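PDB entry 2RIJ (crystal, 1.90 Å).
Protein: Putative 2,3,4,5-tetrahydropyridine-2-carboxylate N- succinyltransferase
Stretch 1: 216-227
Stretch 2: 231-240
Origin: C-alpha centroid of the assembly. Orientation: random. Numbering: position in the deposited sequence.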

ATOM      1  N   ASP A 216       9.797 -13.238  48.700  1.00 21.74           N
ATOM      2  CA  ASP A 216      10.548 -14.419  48.293  1.00 22.71           C
ATOM      3  C   ASP A 216      10.341 -14.845  46.845  1.00 24.21           C
ATOM      4  O   ASP A 216      11.195 -15.560  46.282  1.00 25.20           O
ATOM      5  CB  ASP A 216      10.181 -15.644  49.156  1.00 24.04           C
ATOM      6  CG  ASP A 216      10.744 -15.595  50.568  1.00 29.85           C
ATOM      7  OD1 ASP A 216      11.724 -14.890  50.852  1.00 30.01           O
ATOM      8  OD2 ASP A 216      10.179 -16.321  51.400  1.00 33.58           O
ATOM      9  N   ASN A 217       9.212 -14.447  46.260  1.00 21.98           N
ATOM     10  CA  ASN A 217       8.916 -14.727  44.845  1.00 22.32           C
ATOM     11  C   ASN A 217       9.124 -13.541  43.880  1.00 23.80           C
ATOM     12  O   ASN A 217       8.666 -13.600  42.723  1.00 25.29           O
ATOM     13  CB  ASN A 217       7.504 -15.276  44.664  1.00 23.40           C
ATOM     14  CG  ASN A 217       6.409 -14.318  45.152  1.00 25.40           C
ATOM     15  OD1 ASN A 217       6.650 -13.444  45.967  1.00 27.29           O
ATOM     16  ND2 ASN A 217       5.184 -14.489  44.619  1.00 28.23           N
ATOM     17  N   THR A 218       9.855 -12.518  44.333  1.00 22.84           N
ATOM     18  CA  THR A 218      10.177 -11.354  43.517  1.00 21.65           C
ATOM     19  C   THR A 218      11.642 -11.376  43.216  1.00 20.62           C
ATOM     20  O   THR A 218      12.503 -11.576  44.089  1.00 20.83           O
ATOM     21  CB  THR A 218       9.778 -10.078  44.219  1.00 24.20           C
ATOM     22  OG1 THR A 218       8.380 -10.121  44.427  1.00 24.76           O
ATOM     23  CG2 THR A 218      10.162  -8.828  43.430  1.00 19.88           C
ATOM     24  N   ARG A 219      11.947 -11.202  41.944  1.00 19.00           N
ATOM     25  CA  ARG A 219      13.356 -11.216  41.486  1.00 18.53           C
ATOM     26  C   ARG A 219      13.725  -9.958  40.737  1.00 21.00           C
ATOM     27  O   ARG A 219      12.943  -9.471  39.907  1.00 22.54           O
ATOM     28  CB  ARG A 219      13.558 -12.436  40.622  1.00 17.21           C
ATOM     29  CG  ARG A 219      13.176 -13.720  41.348  1.00 21.12           C
ATOM     30  CD  ARG A 219      13.484 -14.967  40.537  1.00 23.91           C
ATOM     31  NE  ARG A 219      12.568 -15.108  39.413  1.00 25.17           N
ATOM     32  CZ  ARG A 219      12.840 -15.564  38.199  1.00 27.34           C
ATOM     33  NH1 ARG A 219      14.062 -15.917  37.805  1.00 23.47           N
ATOM     34  NH2 ARG A 219      11.837 -15.655  37.339  1.00 25.42           N
ATOM     35  N   ILE A 220      14.930  -9.449  41.004  1.00 20.53           N
ATOM     36  CA  ILE A 220      15.466  -8.289  40.318  1.00 20.08           C
ATOM     37  C   ILE A 220      16.858  -8.695  39.937  1.00 18.54           C
ATOM     38  O   ILE A 220      17.764  -8.828  40.813  1.00 17.91           O
ATOM     39  CB  ILE A 220      15.527  -7.068  41.222  1.00 18.52           C
ATOM     40  CG1 ILE A 220      14.133  -6.650  41.667  1.00 23.56           C
ATOM     41  CG2 ILE A 220      16.337  -5.956  40.567  1.00 19.15           C
ATOM     42  CD1 ILE A 220      14.131  -5.641  42.859  1.00 22.20           C
ATOM     43  N   LEU A 221      17.071  -8.952  38.663  1.00 19.29           N
ATOM     44  CA  LEU A 221      18.352  -9.599  38.223  1.00 21.64           C
ATOM     45  C   LEU A 221      19.526  -8.647  38.085  1.00 22.39           C
ATOM     46  O   LEU A 221      20.642  -9.081  37.818  1.00 21.00           O
ATOM     47  CB  LEU A 221      18.153 -10.427  36.934  1.00 18.57           C
ATOM     48  CG  LEU A 221      17.689 -11.874  37.150  1.00 21.60           C
ATOM     49  CD1 LEU A 221      16.302 -11.903  37.748  1.00 18.25           C
ATOM     50  CD2 LEU A 221      17.790 -12.685  35.821  1.00 19.39           C
ATOM     51  N   GLU A 222      19.279  -7.362  38.303  1.00 21.25           N
ATOM     52  CA  GLU A 222      20.330  -6.359  38.324  1.00 21.63           C
ATOM     53  C   GLU A 222      19.802  -5.097  38.986  1.00 21.28           C
ATOM     54  O   GLU A 222      18.809  -4.498  38.538  1.00 19.62           O
ATOM     55  CB  GLU A 222      20.863  -6.047  36.915  1.00 21.56           C
ATOM     56  CG  GLU A 222      21.818  -4.824  36.791  1.00 24.19           C
ATOM     57  CD  GLU A 222      22.840  -4.663  37.955  1.00 38.61           C
ATOM     58  OE1 GLU A 222      23.382  -5.709  38.419  1.00 39.74           O
ATOM     59  OE2 GLU A 222      23.103  -3.496  38.431  1.00 43.44           O
ATOM     60  N   SER A 223      20.471  -4.702  40.063  1.00 23.29           N
ATOM     61  CA  SER A 223      20.055  -3.563  40.867  1.00 21.18           C
ATOM     62  C   SER A 223      19.933  -2.248  40.097  1.00 22.60           C
ATOM     63  O   SER A 223      19.036  -1.508  40.357  1.00 18.58           O
ATOM     64  CB  SER A 223      20.996  -3.335  42.072  1.00 24.96           C
ATOM     65  OG  SER A 223      20.513  -2.302  42.935  1.00 26.63           O
ATOM     66  N   SER A 224      20.826  -1.935  39.160  1.00 19.06           N
ATOM     67  CA  SER A 224      20.764  -0.665  38.433  1.00 20.81           C
ATOM     68  C   SER A 224      19.438  -0.493  37.632  1.00 23.69           C
ATOM     69  O   SER A 224      19.093   0.601  37.192  1.00 20.57           O
ATOM     70  CB  SER A 224      21.973  -0.553  37.496  1.00 22.31           C
ATOM     71  OG  SER A 224      21.892  -1.518  36.499  1.00 23.83           O
ATOM     72  N   LYS A 225      18.680  -1.579  37.460  1.00 19.64           N
ATOM     73  CA  LYS A 225      17.447  -1.546  36.661  1.00 21.36           C
ATOM     74  C   LYS A 225      16.169  -1.198  37.439  1.00 20.55           C
ATOM     75  O   LYS A 225      15.119  -1.078  36.829  1.00 20.73           O
ATOM     76  CB  LYS A 225      17.227  -2.875  35.962  1.00 20.65           C
ATOM     77  CG  LYS A 225      18.313  -3.317  34.969  1.00 25.40           C
ATOM     78  CD  LYS A 225      18.909  -2.123  34.195  1.00 27.26           C
ATOM     79  CE  LYS A 225      19.834  -2.567  33.034  1.00 34.68           C
ATOM     80  NZ  LYS A 225      18.972  -3.033  31.902  1.00 33.58           N
ATOM     81  N   VAL A 226      16.274  -1.069  38.755  1.00 20.04           N
ATOM     82  CA  VAL A 226      15.143  -0.662  39.610  1.00 20.09           C
ATOM     83  C   VAL A 226      15.553   0.490  40.502  1.00 19.57           C
ATOM     84  O   VAL A 226      16.318   0.334  41.468  1.00 21.57           O
ATOM     85  CB  VAL A 226      14.563  -1.846  40.409  1.00 18.50           C
ATOM     86  CG1 VAL A 226      13.269  -1.428  41.182  1.00 16.32           C
ATOM     87  CG2 VAL A 226      14.271  -3.038  39.483  1.00 20.07           C
ATOM     88  N   ARG A 227      15.033   1.669  40.177  1.00 21.78           N
ATOM     89  CA  ARG A 227      15.280   2.840  40.982  1.00 21.38           C
ATOM     90  C   ARG A 227      14.486   2.808  42.293  1.00 20.64           C
ATOM     91  O   ARG A 227      13.379   2.246  42.374  1.00 23.15           O
ATOM     92  CB  ARG A 227      14.951   4.072  40.173  1.00 21.65           C
ATOM     93  CG  ARG A 227      15.849   5.271  40.424  1.00 23.22           C
ATOM     94  CD  ARG A 227      15.413   6.347  39.464  1.00 27.34           C
ATOM     95  NE  ARG A 227      16.371   7.440  39.343  1.00 22.43           N
ATOM     96  CZ  ARG A 227      16.174   8.514  38.614  1.00 28.72           C
ATOM     97  NH1 ARG A 227      15.057   8.637  37.952  1.00 25.06           N
ATOM     98  NH2 ARG A 227      17.085   9.470  38.530  1.00 24.39           N
ATOM     99  N   SER A 231       7.709   0.388  42.556  1.00 20.42           N
ATOM    100  CA  SER A 231       6.783  -0.473  43.276  1.00 18.84           C
ATOM    101  C   SER A 231       6.555  -1.763  42.488  1.00 21.44           C
ATOM    102  O   SER A 231       5.978  -1.742  41.405  1.00 24.95           O
ATOM    103  CB  SER A 231       5.481   0.272  43.516  1.00 22.54           C
ATOM    104  OG  SER A 231       4.568  -0.523  44.229  1.00 23.80           O
ATOM    105  N   LEU A 232       7.062  -2.864  43.009  1.00 22.06           N
ATOM    106  CA  LEU A 232       6.954  -4.166  42.365  1.00 22.78           C
ATOM    107  C   LEU A 232       6.043  -5.099  43.167  1.00 22.05           C
ATOM    108  O   LEU A 232       6.361  -5.457  44.294  1.00 22.31           O
ATOM    109  CB  LEU A 232       8.340  -4.767  42.231  1.00 23.58           C
ATOM    110  CG  LEU A 232       9.448  -3.895  41.595  1.00 24.77           C
ATOM    111  CD1 LEU A 232      10.720  -4.775  41.485  1.00 25.78           C
ATOM    112  CD2 LEU A 232       9.014  -3.291  40.217  1.00 23.44           C
ATOM    113  N   ALA A 233       4.916  -5.491  42.583  1.00 19.75           N
ATOM    114  CA  ALA A 233       4.010  -6.453  43.221  1.00 21.25           C
ATOM    115  C   ALA A 233       4.726  -7.775  43.374  1.00 22.58           C
ATOM    116  O   ALA A 233       5.593  -8.125  42.553  1.00 20.71           O
ATOM    117  CB  ALA A 233       2.692  -6.615  42.432  1.00 16.97           C
ATOM    118  N   ALA A 234       4.389  -8.481  44.445  1.00 22.23           N
ATOM    119  CA  ALA A 234       4.956  -9.810  44.760  1.00 22.64           C
ATOM    120  C   ALA A 234       4.847 -10.716  43.531  1.00 23.83           C
ATOM    121  O   ALA A 234       3.805 -10.776  42.866  1.00 23.56           O
ATOM    122  CB  ALA A 234       4.245 -10.446  46.020  1.00 22.91           C
ATOM    123  N   GLY A 235       5.950 -11.383  43.205  1.00 22.17           N
ATOM    124  CA  GLY A 235       5.952 -12.278  42.095  1.00 20.89           C
ATOM    125  C   GLY A 235       6.503 -11.654  40.831  1.00 20.00           C
ATOM    126  O   GLY A 235       6.659 -12.342  39.845  1.00 21.65           O
ATOM    127  N   THR A 236       6.781 -10.340  40.827  1.00 21.03           N
ATOM    128  CA  THR A 236       7.388  -9.726  39.633  1.00 20.36           C
ATOM    129  C   THR A 236       8.837 -10.180  39.403  1.00 21.45           C
ATOM    130  O   THR A 236       9.575 -10.393  40.370  1.00 20.70           O
ATOM    131  CB  THR A 236       7.313  -8.191  39.813  1.00 22.44           C
ATOM    132  OG1 THR A 236       5.917  -7.817  39.855  1.00 20.58           O
ATOM    133  CG2 THR A 236       8.042  -7.382  38.682  1.00 20.94           C
ATOM    134  N   THR A 237       9.238 -10.299  38.132  1.00 21.83           N
ATOM    135  CA  THR A 237      10.621 -10.542  37.696  1.00 20.26           C
ATOM    136  C   THR A 237      11.085  -9.388  36.819  1.00 19.58           C
ATOM    137  O   THR A 237      10.439  -9.038  35.813  1.00 16.96           O
ATOM    138  CB  THR A 237      10.751 -11.863  36.909  1.00 22.98           C
ATOM    139  OG1 THR A 237      10.230 -12.939  37.702  1.00 22.27           O
ATOM    140  CG2 THR A 237      12.193 -12.180  36.506  1.00 21.61           C
ATOM    141  N   ILE A 238      12.188  -8.783  37.202  1.00 20.70           N
ATOM    142  CA  ILE A 238      12.893  -7.806  36.350  1.00 19.83           C
ATOM    143  C   ILE A 238      14.155  -8.454  35.780  1.00 19.46           C
ATOM    144  O   ILE A 238      15.147  -8.734  36.495  1.00 19.88           O
ATOM    145  CB  ILE A 238      13.296  -6.527  37.100  1.00 21.21           C
ATOM    146  CG1 ILE A 238      12.115  -6.006  37.988  1.00 22.45           C
ATOM    147  CG2 ILE A 238      13.797  -5.450  36.126  1.00 20.17           C
ATOM    148  CD1 ILE A 238      10.840  -5.672  37.158  1.00 22.49           C
HETATM  149  N   MSE A 239      14.144  -8.639  34.484  1.00 18.68           N
HETATM  150  CA  MSE A 239      15.293  -9.250  33.758  1.00 21.46           C
HETATM  151  C   MSE A 239      16.269  -8.125  33.497  1.00 20.16           C
HETATM  152  O   MSE A 239      15.872  -6.964  33.504  1.00 27.15           O
HETATM  153  CB  MSE A 239      14.876  -9.903  32.460  1.00 19.98           C
HETATM  154  CG  MSE A 239      13.939 -11.075  32.625  1.00 25.92           C
HETATM  155 SE   MSE A 239      14.656 -12.532  33.672  0.75 29.35          SE
HETATM  156  CE  MSE A 239      16.146 -13.202  32.464  1.00 21.64           C
ATOM    157  N   PRO A 240      17.573  -8.449  33.299  1.00 20.34           N
ATOM    158  CA  PRO A 240      18.579  -7.382  33.209  1.00 25.29           C
ATOM    159  C   PRO A 240      18.946  -6.798  31.855  1.00 25.89           C
ATOM    160  O   PRO A 240      19.561  -5.724  31.831  1.00 27.80           O
ATOM    161  CB  PRO A 240      19.821  -8.045  33.824  1.00 28.47           C
ATOM    162  CG  PRO A 240      19.676  -9.460  33.584  1.00 27.88           C
ATOM    163  CD  PRO A 240      18.216  -9.774  33.341  1.00 23.31           C
TER
HETATM  164  O   HOH W   1       9.928 -13.984  40.338  1.00 33.66           O

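Short parallel strands illustrate a general rule: where few backbone bonds are available, side chains and water can satisfy the polar atoms at the edges. Here Arg219 and Ile220 pair in parallel with Thr237 and Ile238. Arg219 N donates to Thr236 O (3.0 Å), Ile238 N to Arg219 O (2.9 Å), and Leu221 N to Ile238 O (2.9 Å), all nearly straight; the donor comes from the first stretch, then the second, then the first again, as parallel pairing requires.

Before the ladder, a type II turn from Ala233 to Thr236 presents Gly235 N to Thr218 OG1 (3.0 Å). Glycine suits this corner, because a CB would jam against the preceding carbonyl. The turn is closed by Ala233 O, which accepts from both Thr236 N (3.0 Å) and Thr236 OG1 (2.7 Å).

On the face carrying Arg219 and Thr237, Arg219 NH2 makes only a weak bond to Thr237 OG1 (3.2 Å). A water bridges the same residues, donating to Asn217 O (2.7 Å), accepting from Arg219 NE (3.0 Å) and hydrogen-bonded to Thr237 OG1 (2.9 Å).

On the face carrying Ile220 and Ile238 the contacts are apolar: Ile238 CG1 meets Val226 CG2 at 4.0 Å, and Ile220 CD1 meets Leu232 CD1 at 3.8 Å. Beyond the ladder, Leu221 CB packs on Pro240 CD (3.7 Å), while the buried Lys225 NZ donates to Pro240 O (2.8 Å).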